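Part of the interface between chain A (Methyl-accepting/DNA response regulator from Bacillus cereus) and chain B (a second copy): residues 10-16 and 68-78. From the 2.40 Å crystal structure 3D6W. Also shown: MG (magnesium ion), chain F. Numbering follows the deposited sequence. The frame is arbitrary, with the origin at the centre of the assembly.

Chain A (10-16) TDGWIPV
Chain B, residues 68-78: NVNHIKAIYPD

Strands containing Trp13(A) to Val16(A) and Ile72(B) to Tyr76(B) run as neighbours in roughly antiparallel directions, with 149° between their N-to-C directions and a closest axial approach of 4.7 Å. The register places Gly12(A) beside Tyr76(B), Trp13(A) beside Ile75(B) and Ile14(A) beside Ala74(B), with CA-CA distances of 4.7, 5.0 and 4.7 Å. Together the two stretches bury 488 Å².

Trp13(A), which has the largest covered area, forms a single antiparallel bridge with Ile75(B). Both are extended (phi/psi -124/145° and -119/126°) and sit at a hydrogen-bonded position of the antiparallel register, where each presents its amide and carbonyl to the other: Trp13(A) N donates to Ile75(B) O at 2.8 Å, nearly linearly at 164°, and Ile75(B) N donates to Trp13(A) O at 2.7 Å. The latter carbonyl also receives a CA-H...O contact from Ala74(B) CA, 3.3 Å from Trp13(A) O. Both bridge side chains leave sideways, with Trp13(A) CB 4.2 Å from Ile75(B) CB. The indole adopts chi1 m with chi2 -88°, which carries its six-membered ring along the partner strand until Trp13(A) CZ3 lies 3.9 Å from Pro77(B) CD, an apolar contact oblique to the ring.

Pro15(A), at phi/psi -68/127° with a C-gamma exo pucker, points toward chain B and is covered almost as extensively. Pro15(A) CG packs 3.6 Å from Ile72(B) CG2 and 4.0 Å from Ile75(B) CD1. Both isoleucines are m,t, and their branches give the proline ring a hydrocarbon surface. Ile14(A), also m,t, points away, yet Ile14(A) CG1 remains 4.2 Å from Ala74(B) CB.

At the other end, Gly12(A) (phi/psi -138/-166°) allows close passage: Gly12(A) CA is 3.2 Å from Ile75(B) O and 3.6 Å from Tyr76(B) CD1. A CB there would clash with that carbonyl and with Tyr76(B) CE1. The CA-to-CB bond of Tyr76(B) points away, but chi1 -64° and chi2 -65° bring its ring back, with Tyr76(B) CE1 4.0 Å from Asp11(A) OD2. Asp11(A), at chi1 p, accepts a weak hydrogen bond through OD1 from its neighbour Gly12(A) N at 3.1 Å.

Beyond the proline, water and metal extend the contact. Water 1 donates to Val69(B) O at 2.8 Å and to Pro15(A) O at 3.3 Å, linking the chains; water 2 donates to Pro15(A) O at 3.2 Å. Both waters bind the magnesium ion, which is also coordinated by Ile72(B) O, 2.5 Å from MG, and by water 3. Pro15(A) O therefore reaches the ion through water.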

# COMPACT_ATOMS: atom_id res chain seq x y z
N THR A 10 -24.08 5.72 18.55
CA THR A 10 -25.03 6.05 19.62
C THR A 10 -24.31 6.50 20.92
O THR A 10 -24.64 7.56 21.51
CB THR A 10 -26.03 4.86 19.86
OG1 THR A 10 -25.32 3.61 19.87
CG2 THR A 10 -27.07 4.80 18.76
N ASP A 11 -23.29 5.74 21.31
CA ASP A 11 -22.57 6.00 22.57
C ASP A 11 -21.17 6.63 22.37
O ASP A 11 -20.75 7.47 23.19
CB ASP A 11 -22.48 4.70 23.40
CG ASP A 11 -22.09 3.49 22.56
OD1 ASP A 11 -22.16 3.59 21.30
OD2 ASP A 11 -21.71 2.45 23.16
N GLY A 12 -20.45 6.23 21.30
CA GLY A 12 -19.06 6.70 21.06
C GLY A 12 -18.82 7.04 19.60
O GLY A 12 -19.77 7.20 18.84
N TRP A 13 -17.56 7.20 19.22
CA TRP A 13 -17.16 7.46 17.80
C TRP A 13 -16.17 6.41 17.32
O TRP A 13 -15.28 5.96 18.08
CB TRP A 13 -16.47 8.81 17.64
CG TRP A 13 -17.28 10.01 17.84
CD1 TRP A 13 -18.02 10.68 16.90
CD2 TRP A 13 -17.40 10.77 19.05
NE1 TRP A 13 -18.59 11.78 17.44
CE2 TRP A 13 -18.23 11.86 18.77
CE3 TRP A 13 -16.87 10.62 20.34
CZ2 TRP A 13 -18.56 12.80 19.74
CZ3 TRP A 13 -17.21 11.53 21.29
CH2 TRP A 13 -18.04 12.62 20.99
N ILE A 14 -16.28 6.05 16.06
CA ILE A 14 -15.52 4.95 15.52
C ILE A 14 -14.69 5.46 14.35
O ILE A 14 -15.24 5.87 13.33
CB ILE A 14 -16.48 3.78 15.18
CG1 ILE A 14 -17.24 3.39 16.48
CG2 ILE A 14 -15.71 2.60 14.55
CD1 ILE A 14 -17.80 2.03 16.52
N PRO A 15 -13.34 5.48 14.51
CA PRO A 15 -12.45 5.75 13.37
C PRO A 15 -12.48 4.61 12.37
O PRO A 15 -12.33 3.45 12.73
CB PRO A 15 -11.05 5.89 14.01
CG PRO A 15 -11.25 5.88 15.48
CD PRO A 15 -12.58 5.29 15.76
N VAL A 16 -12.73 4.95 11.10
CA VAL A 16 -12.81 3.97 10.00
C VAL A 16 -11.77 4.43 8.94
O VAL A 16 -11.73 5.60 8.62
CB VAL A 16 -14.26 3.95 9.43
CG1 VAL A 16 -14.40 2.94 8.29
CG2 VAL A 16 -15.24 3.67 10.52
N ASN B 68 -1.76 5.31 17.52
CA ASN B 68 -2.08 5.02 16.16
C ASN B 68 -3.60 4.93 15.96
O ASN B 68 -4.27 4.00 16.48
CB ASN B 68 -1.41 3.72 15.76
CG ASN B 68 -1.50 3.47 14.29
OD1 ASN B 68 -2.36 4.07 13.62
ND2 ASN B 68 -0.60 2.64 13.76
N VAL B 69 -4.15 5.90 15.21
CA VAL B 69 -5.60 5.95 14.99
C VAL B 69 -6.17 4.70 14.32
O VAL B 69 -7.36 4.44 14.41
CB VAL B 69 -6.07 7.22 14.21
CG1 VAL B 69 -5.63 8.49 14.96
CG2 VAL B 69 -5.60 7.21 12.77
N ASN B 70 -5.34 3.95 13.63
CA ASN B 70 -5.78 2.74 12.95
C ASN B 70 -5.95 1.53 13.90
O ASN B 70 -6.44 0.50 13.49
CB ASN B 70 -4.79 2.40 11.81
CG ASN B 70 -4.83 3.43 10.69
OD1 ASN B 70 -5.69 3.37 9.82
ND2 ASN B 70 -3.91 4.34 10.69
N HIS B 71 -5.53 1.68 15.16
CA HIS B 71 -5.72 0.67 16.18
C HIS B 71 -6.72 1.09 17.25
O HIS B 71 -6.89 0.37 18.23
CB HIS B 71 -4.38 0.34 16.81
CG HIS B 71 -3.45 -0.36 15.89
ND1 HIS B 71 -3.60 -1.68 15.54
CD2 HIS B 71 -2.36 0.08 15.21
CE1 HIS B 71 -2.64 -2.03 14.70
NE2 HIS B 71 -1.87 -0.98 14.50
N ILE B 72 -7.35 2.26 17.08
CA ILE B 72 -8.44 2.71 17.94
C ILE B 72 -9.70 2.04 17.49
O ILE B 72 -10.07 2.14 16.29
CB ILE B 72 -8.70 4.19 17.83
CG1 ILE B 72 -7.49 4.98 18.30
CG2 ILE B 72 -9.98 4.57 18.62
CD1 ILE B 72 -7.58 6.44 18.01
N LYS B 73 -10.35 1.35 18.44
CA LYS B 73 -11.57 0.60 18.17
C LYS B 73 -12.79 1.53 18.27
O LYS B 73 -13.62 1.57 17.37
CB LYS B 73 -11.68 -0.59 19.12
CG LYS B 73 -12.99 -1.36 19.06
CD LYS B 73 -12.81 -2.92 18.94
CE LYS B 73 -12.55 -3.34 17.45
NZ LYS B 73 -11.99 -4.75 17.25
N ALA B 74 -12.87 2.27 19.37
CA ALA B 74 -13.85 3.33 19.55
C ALA B 74 -13.32 4.42 20.50
O ALA B 74 -12.38 4.19 21.23
CB ALA B 74 -15.16 2.75 20.07
N ILE B 75 -13.94 5.60 20.42
CA ILE B 75 -13.57 6.79 21.17
C ILE B 75 -14.80 7.11 22.00
O ILE B 75 -15.91 7.23 21.45
CB ILE B 75 -13.33 8.04 20.26
CG1 ILE B 75 -12.26 7.78 19.19
CG2 ILE B 75 -12.99 9.28 21.12
CD1 ILE B 75 -12.26 8.75 18.01
N TYR B 76 -14.61 7.24 23.32
CA TYR B 76 -15.72 7.51 24.26
C TYR B 76 -15.38 8.73 25.07
O TYR B 76 -14.24 8.87 25.53
CB TYR B 76 -15.94 6.34 25.22
CG TYR B 76 -16.37 5.08 24.53
CD1 TYR B 76 -17.60 5.01 23.87
CD2 TYR B 76 -15.55 3.96 24.50
CE1 TYR B 76 -18.00 3.87 23.21
CE2 TYR B 76 -15.94 2.80 23.83
CZ TYR B 76 -17.16 2.77 23.19
OH TYR B 76 -17.55 1.62 22.52
N PRO B 77 -16.35 9.63 25.26
CA PRO B 77 -16.11 10.70 26.21
C PRO B 77 -16.24 10.15 27.63
O PRO B 77 -17.26 9.56 27.93
CB PRO B 77 -17.19 11.73 25.88
CG PRO B 77 -18.27 10.96 25.21
CD PRO B 77 -17.69 9.71 24.65
N ASP B 78 -15.21 10.26 28.46
CA ASP B 78 -15.30 9.78 29.85
C ASP B 78 -15.29 10.92 30.86
O ASP B 78 -15.35 10.68 32.07
CB ASP B 78 -14.21 8.77 30.21
CG ASP B 78 -12.82 9.35 30.06
OD1 ASP B 78 -12.67 10.21 29.17
OD2 ASP B 78 -11.89 8.96 30.79
MG MG F . -10.29 0.46 14.41
O HOH W 1 -9.24 2.58 13.36
O HOH W 2 -11.60 0.37 12.32
O HOH W 3 -11.46 -1.42 15.10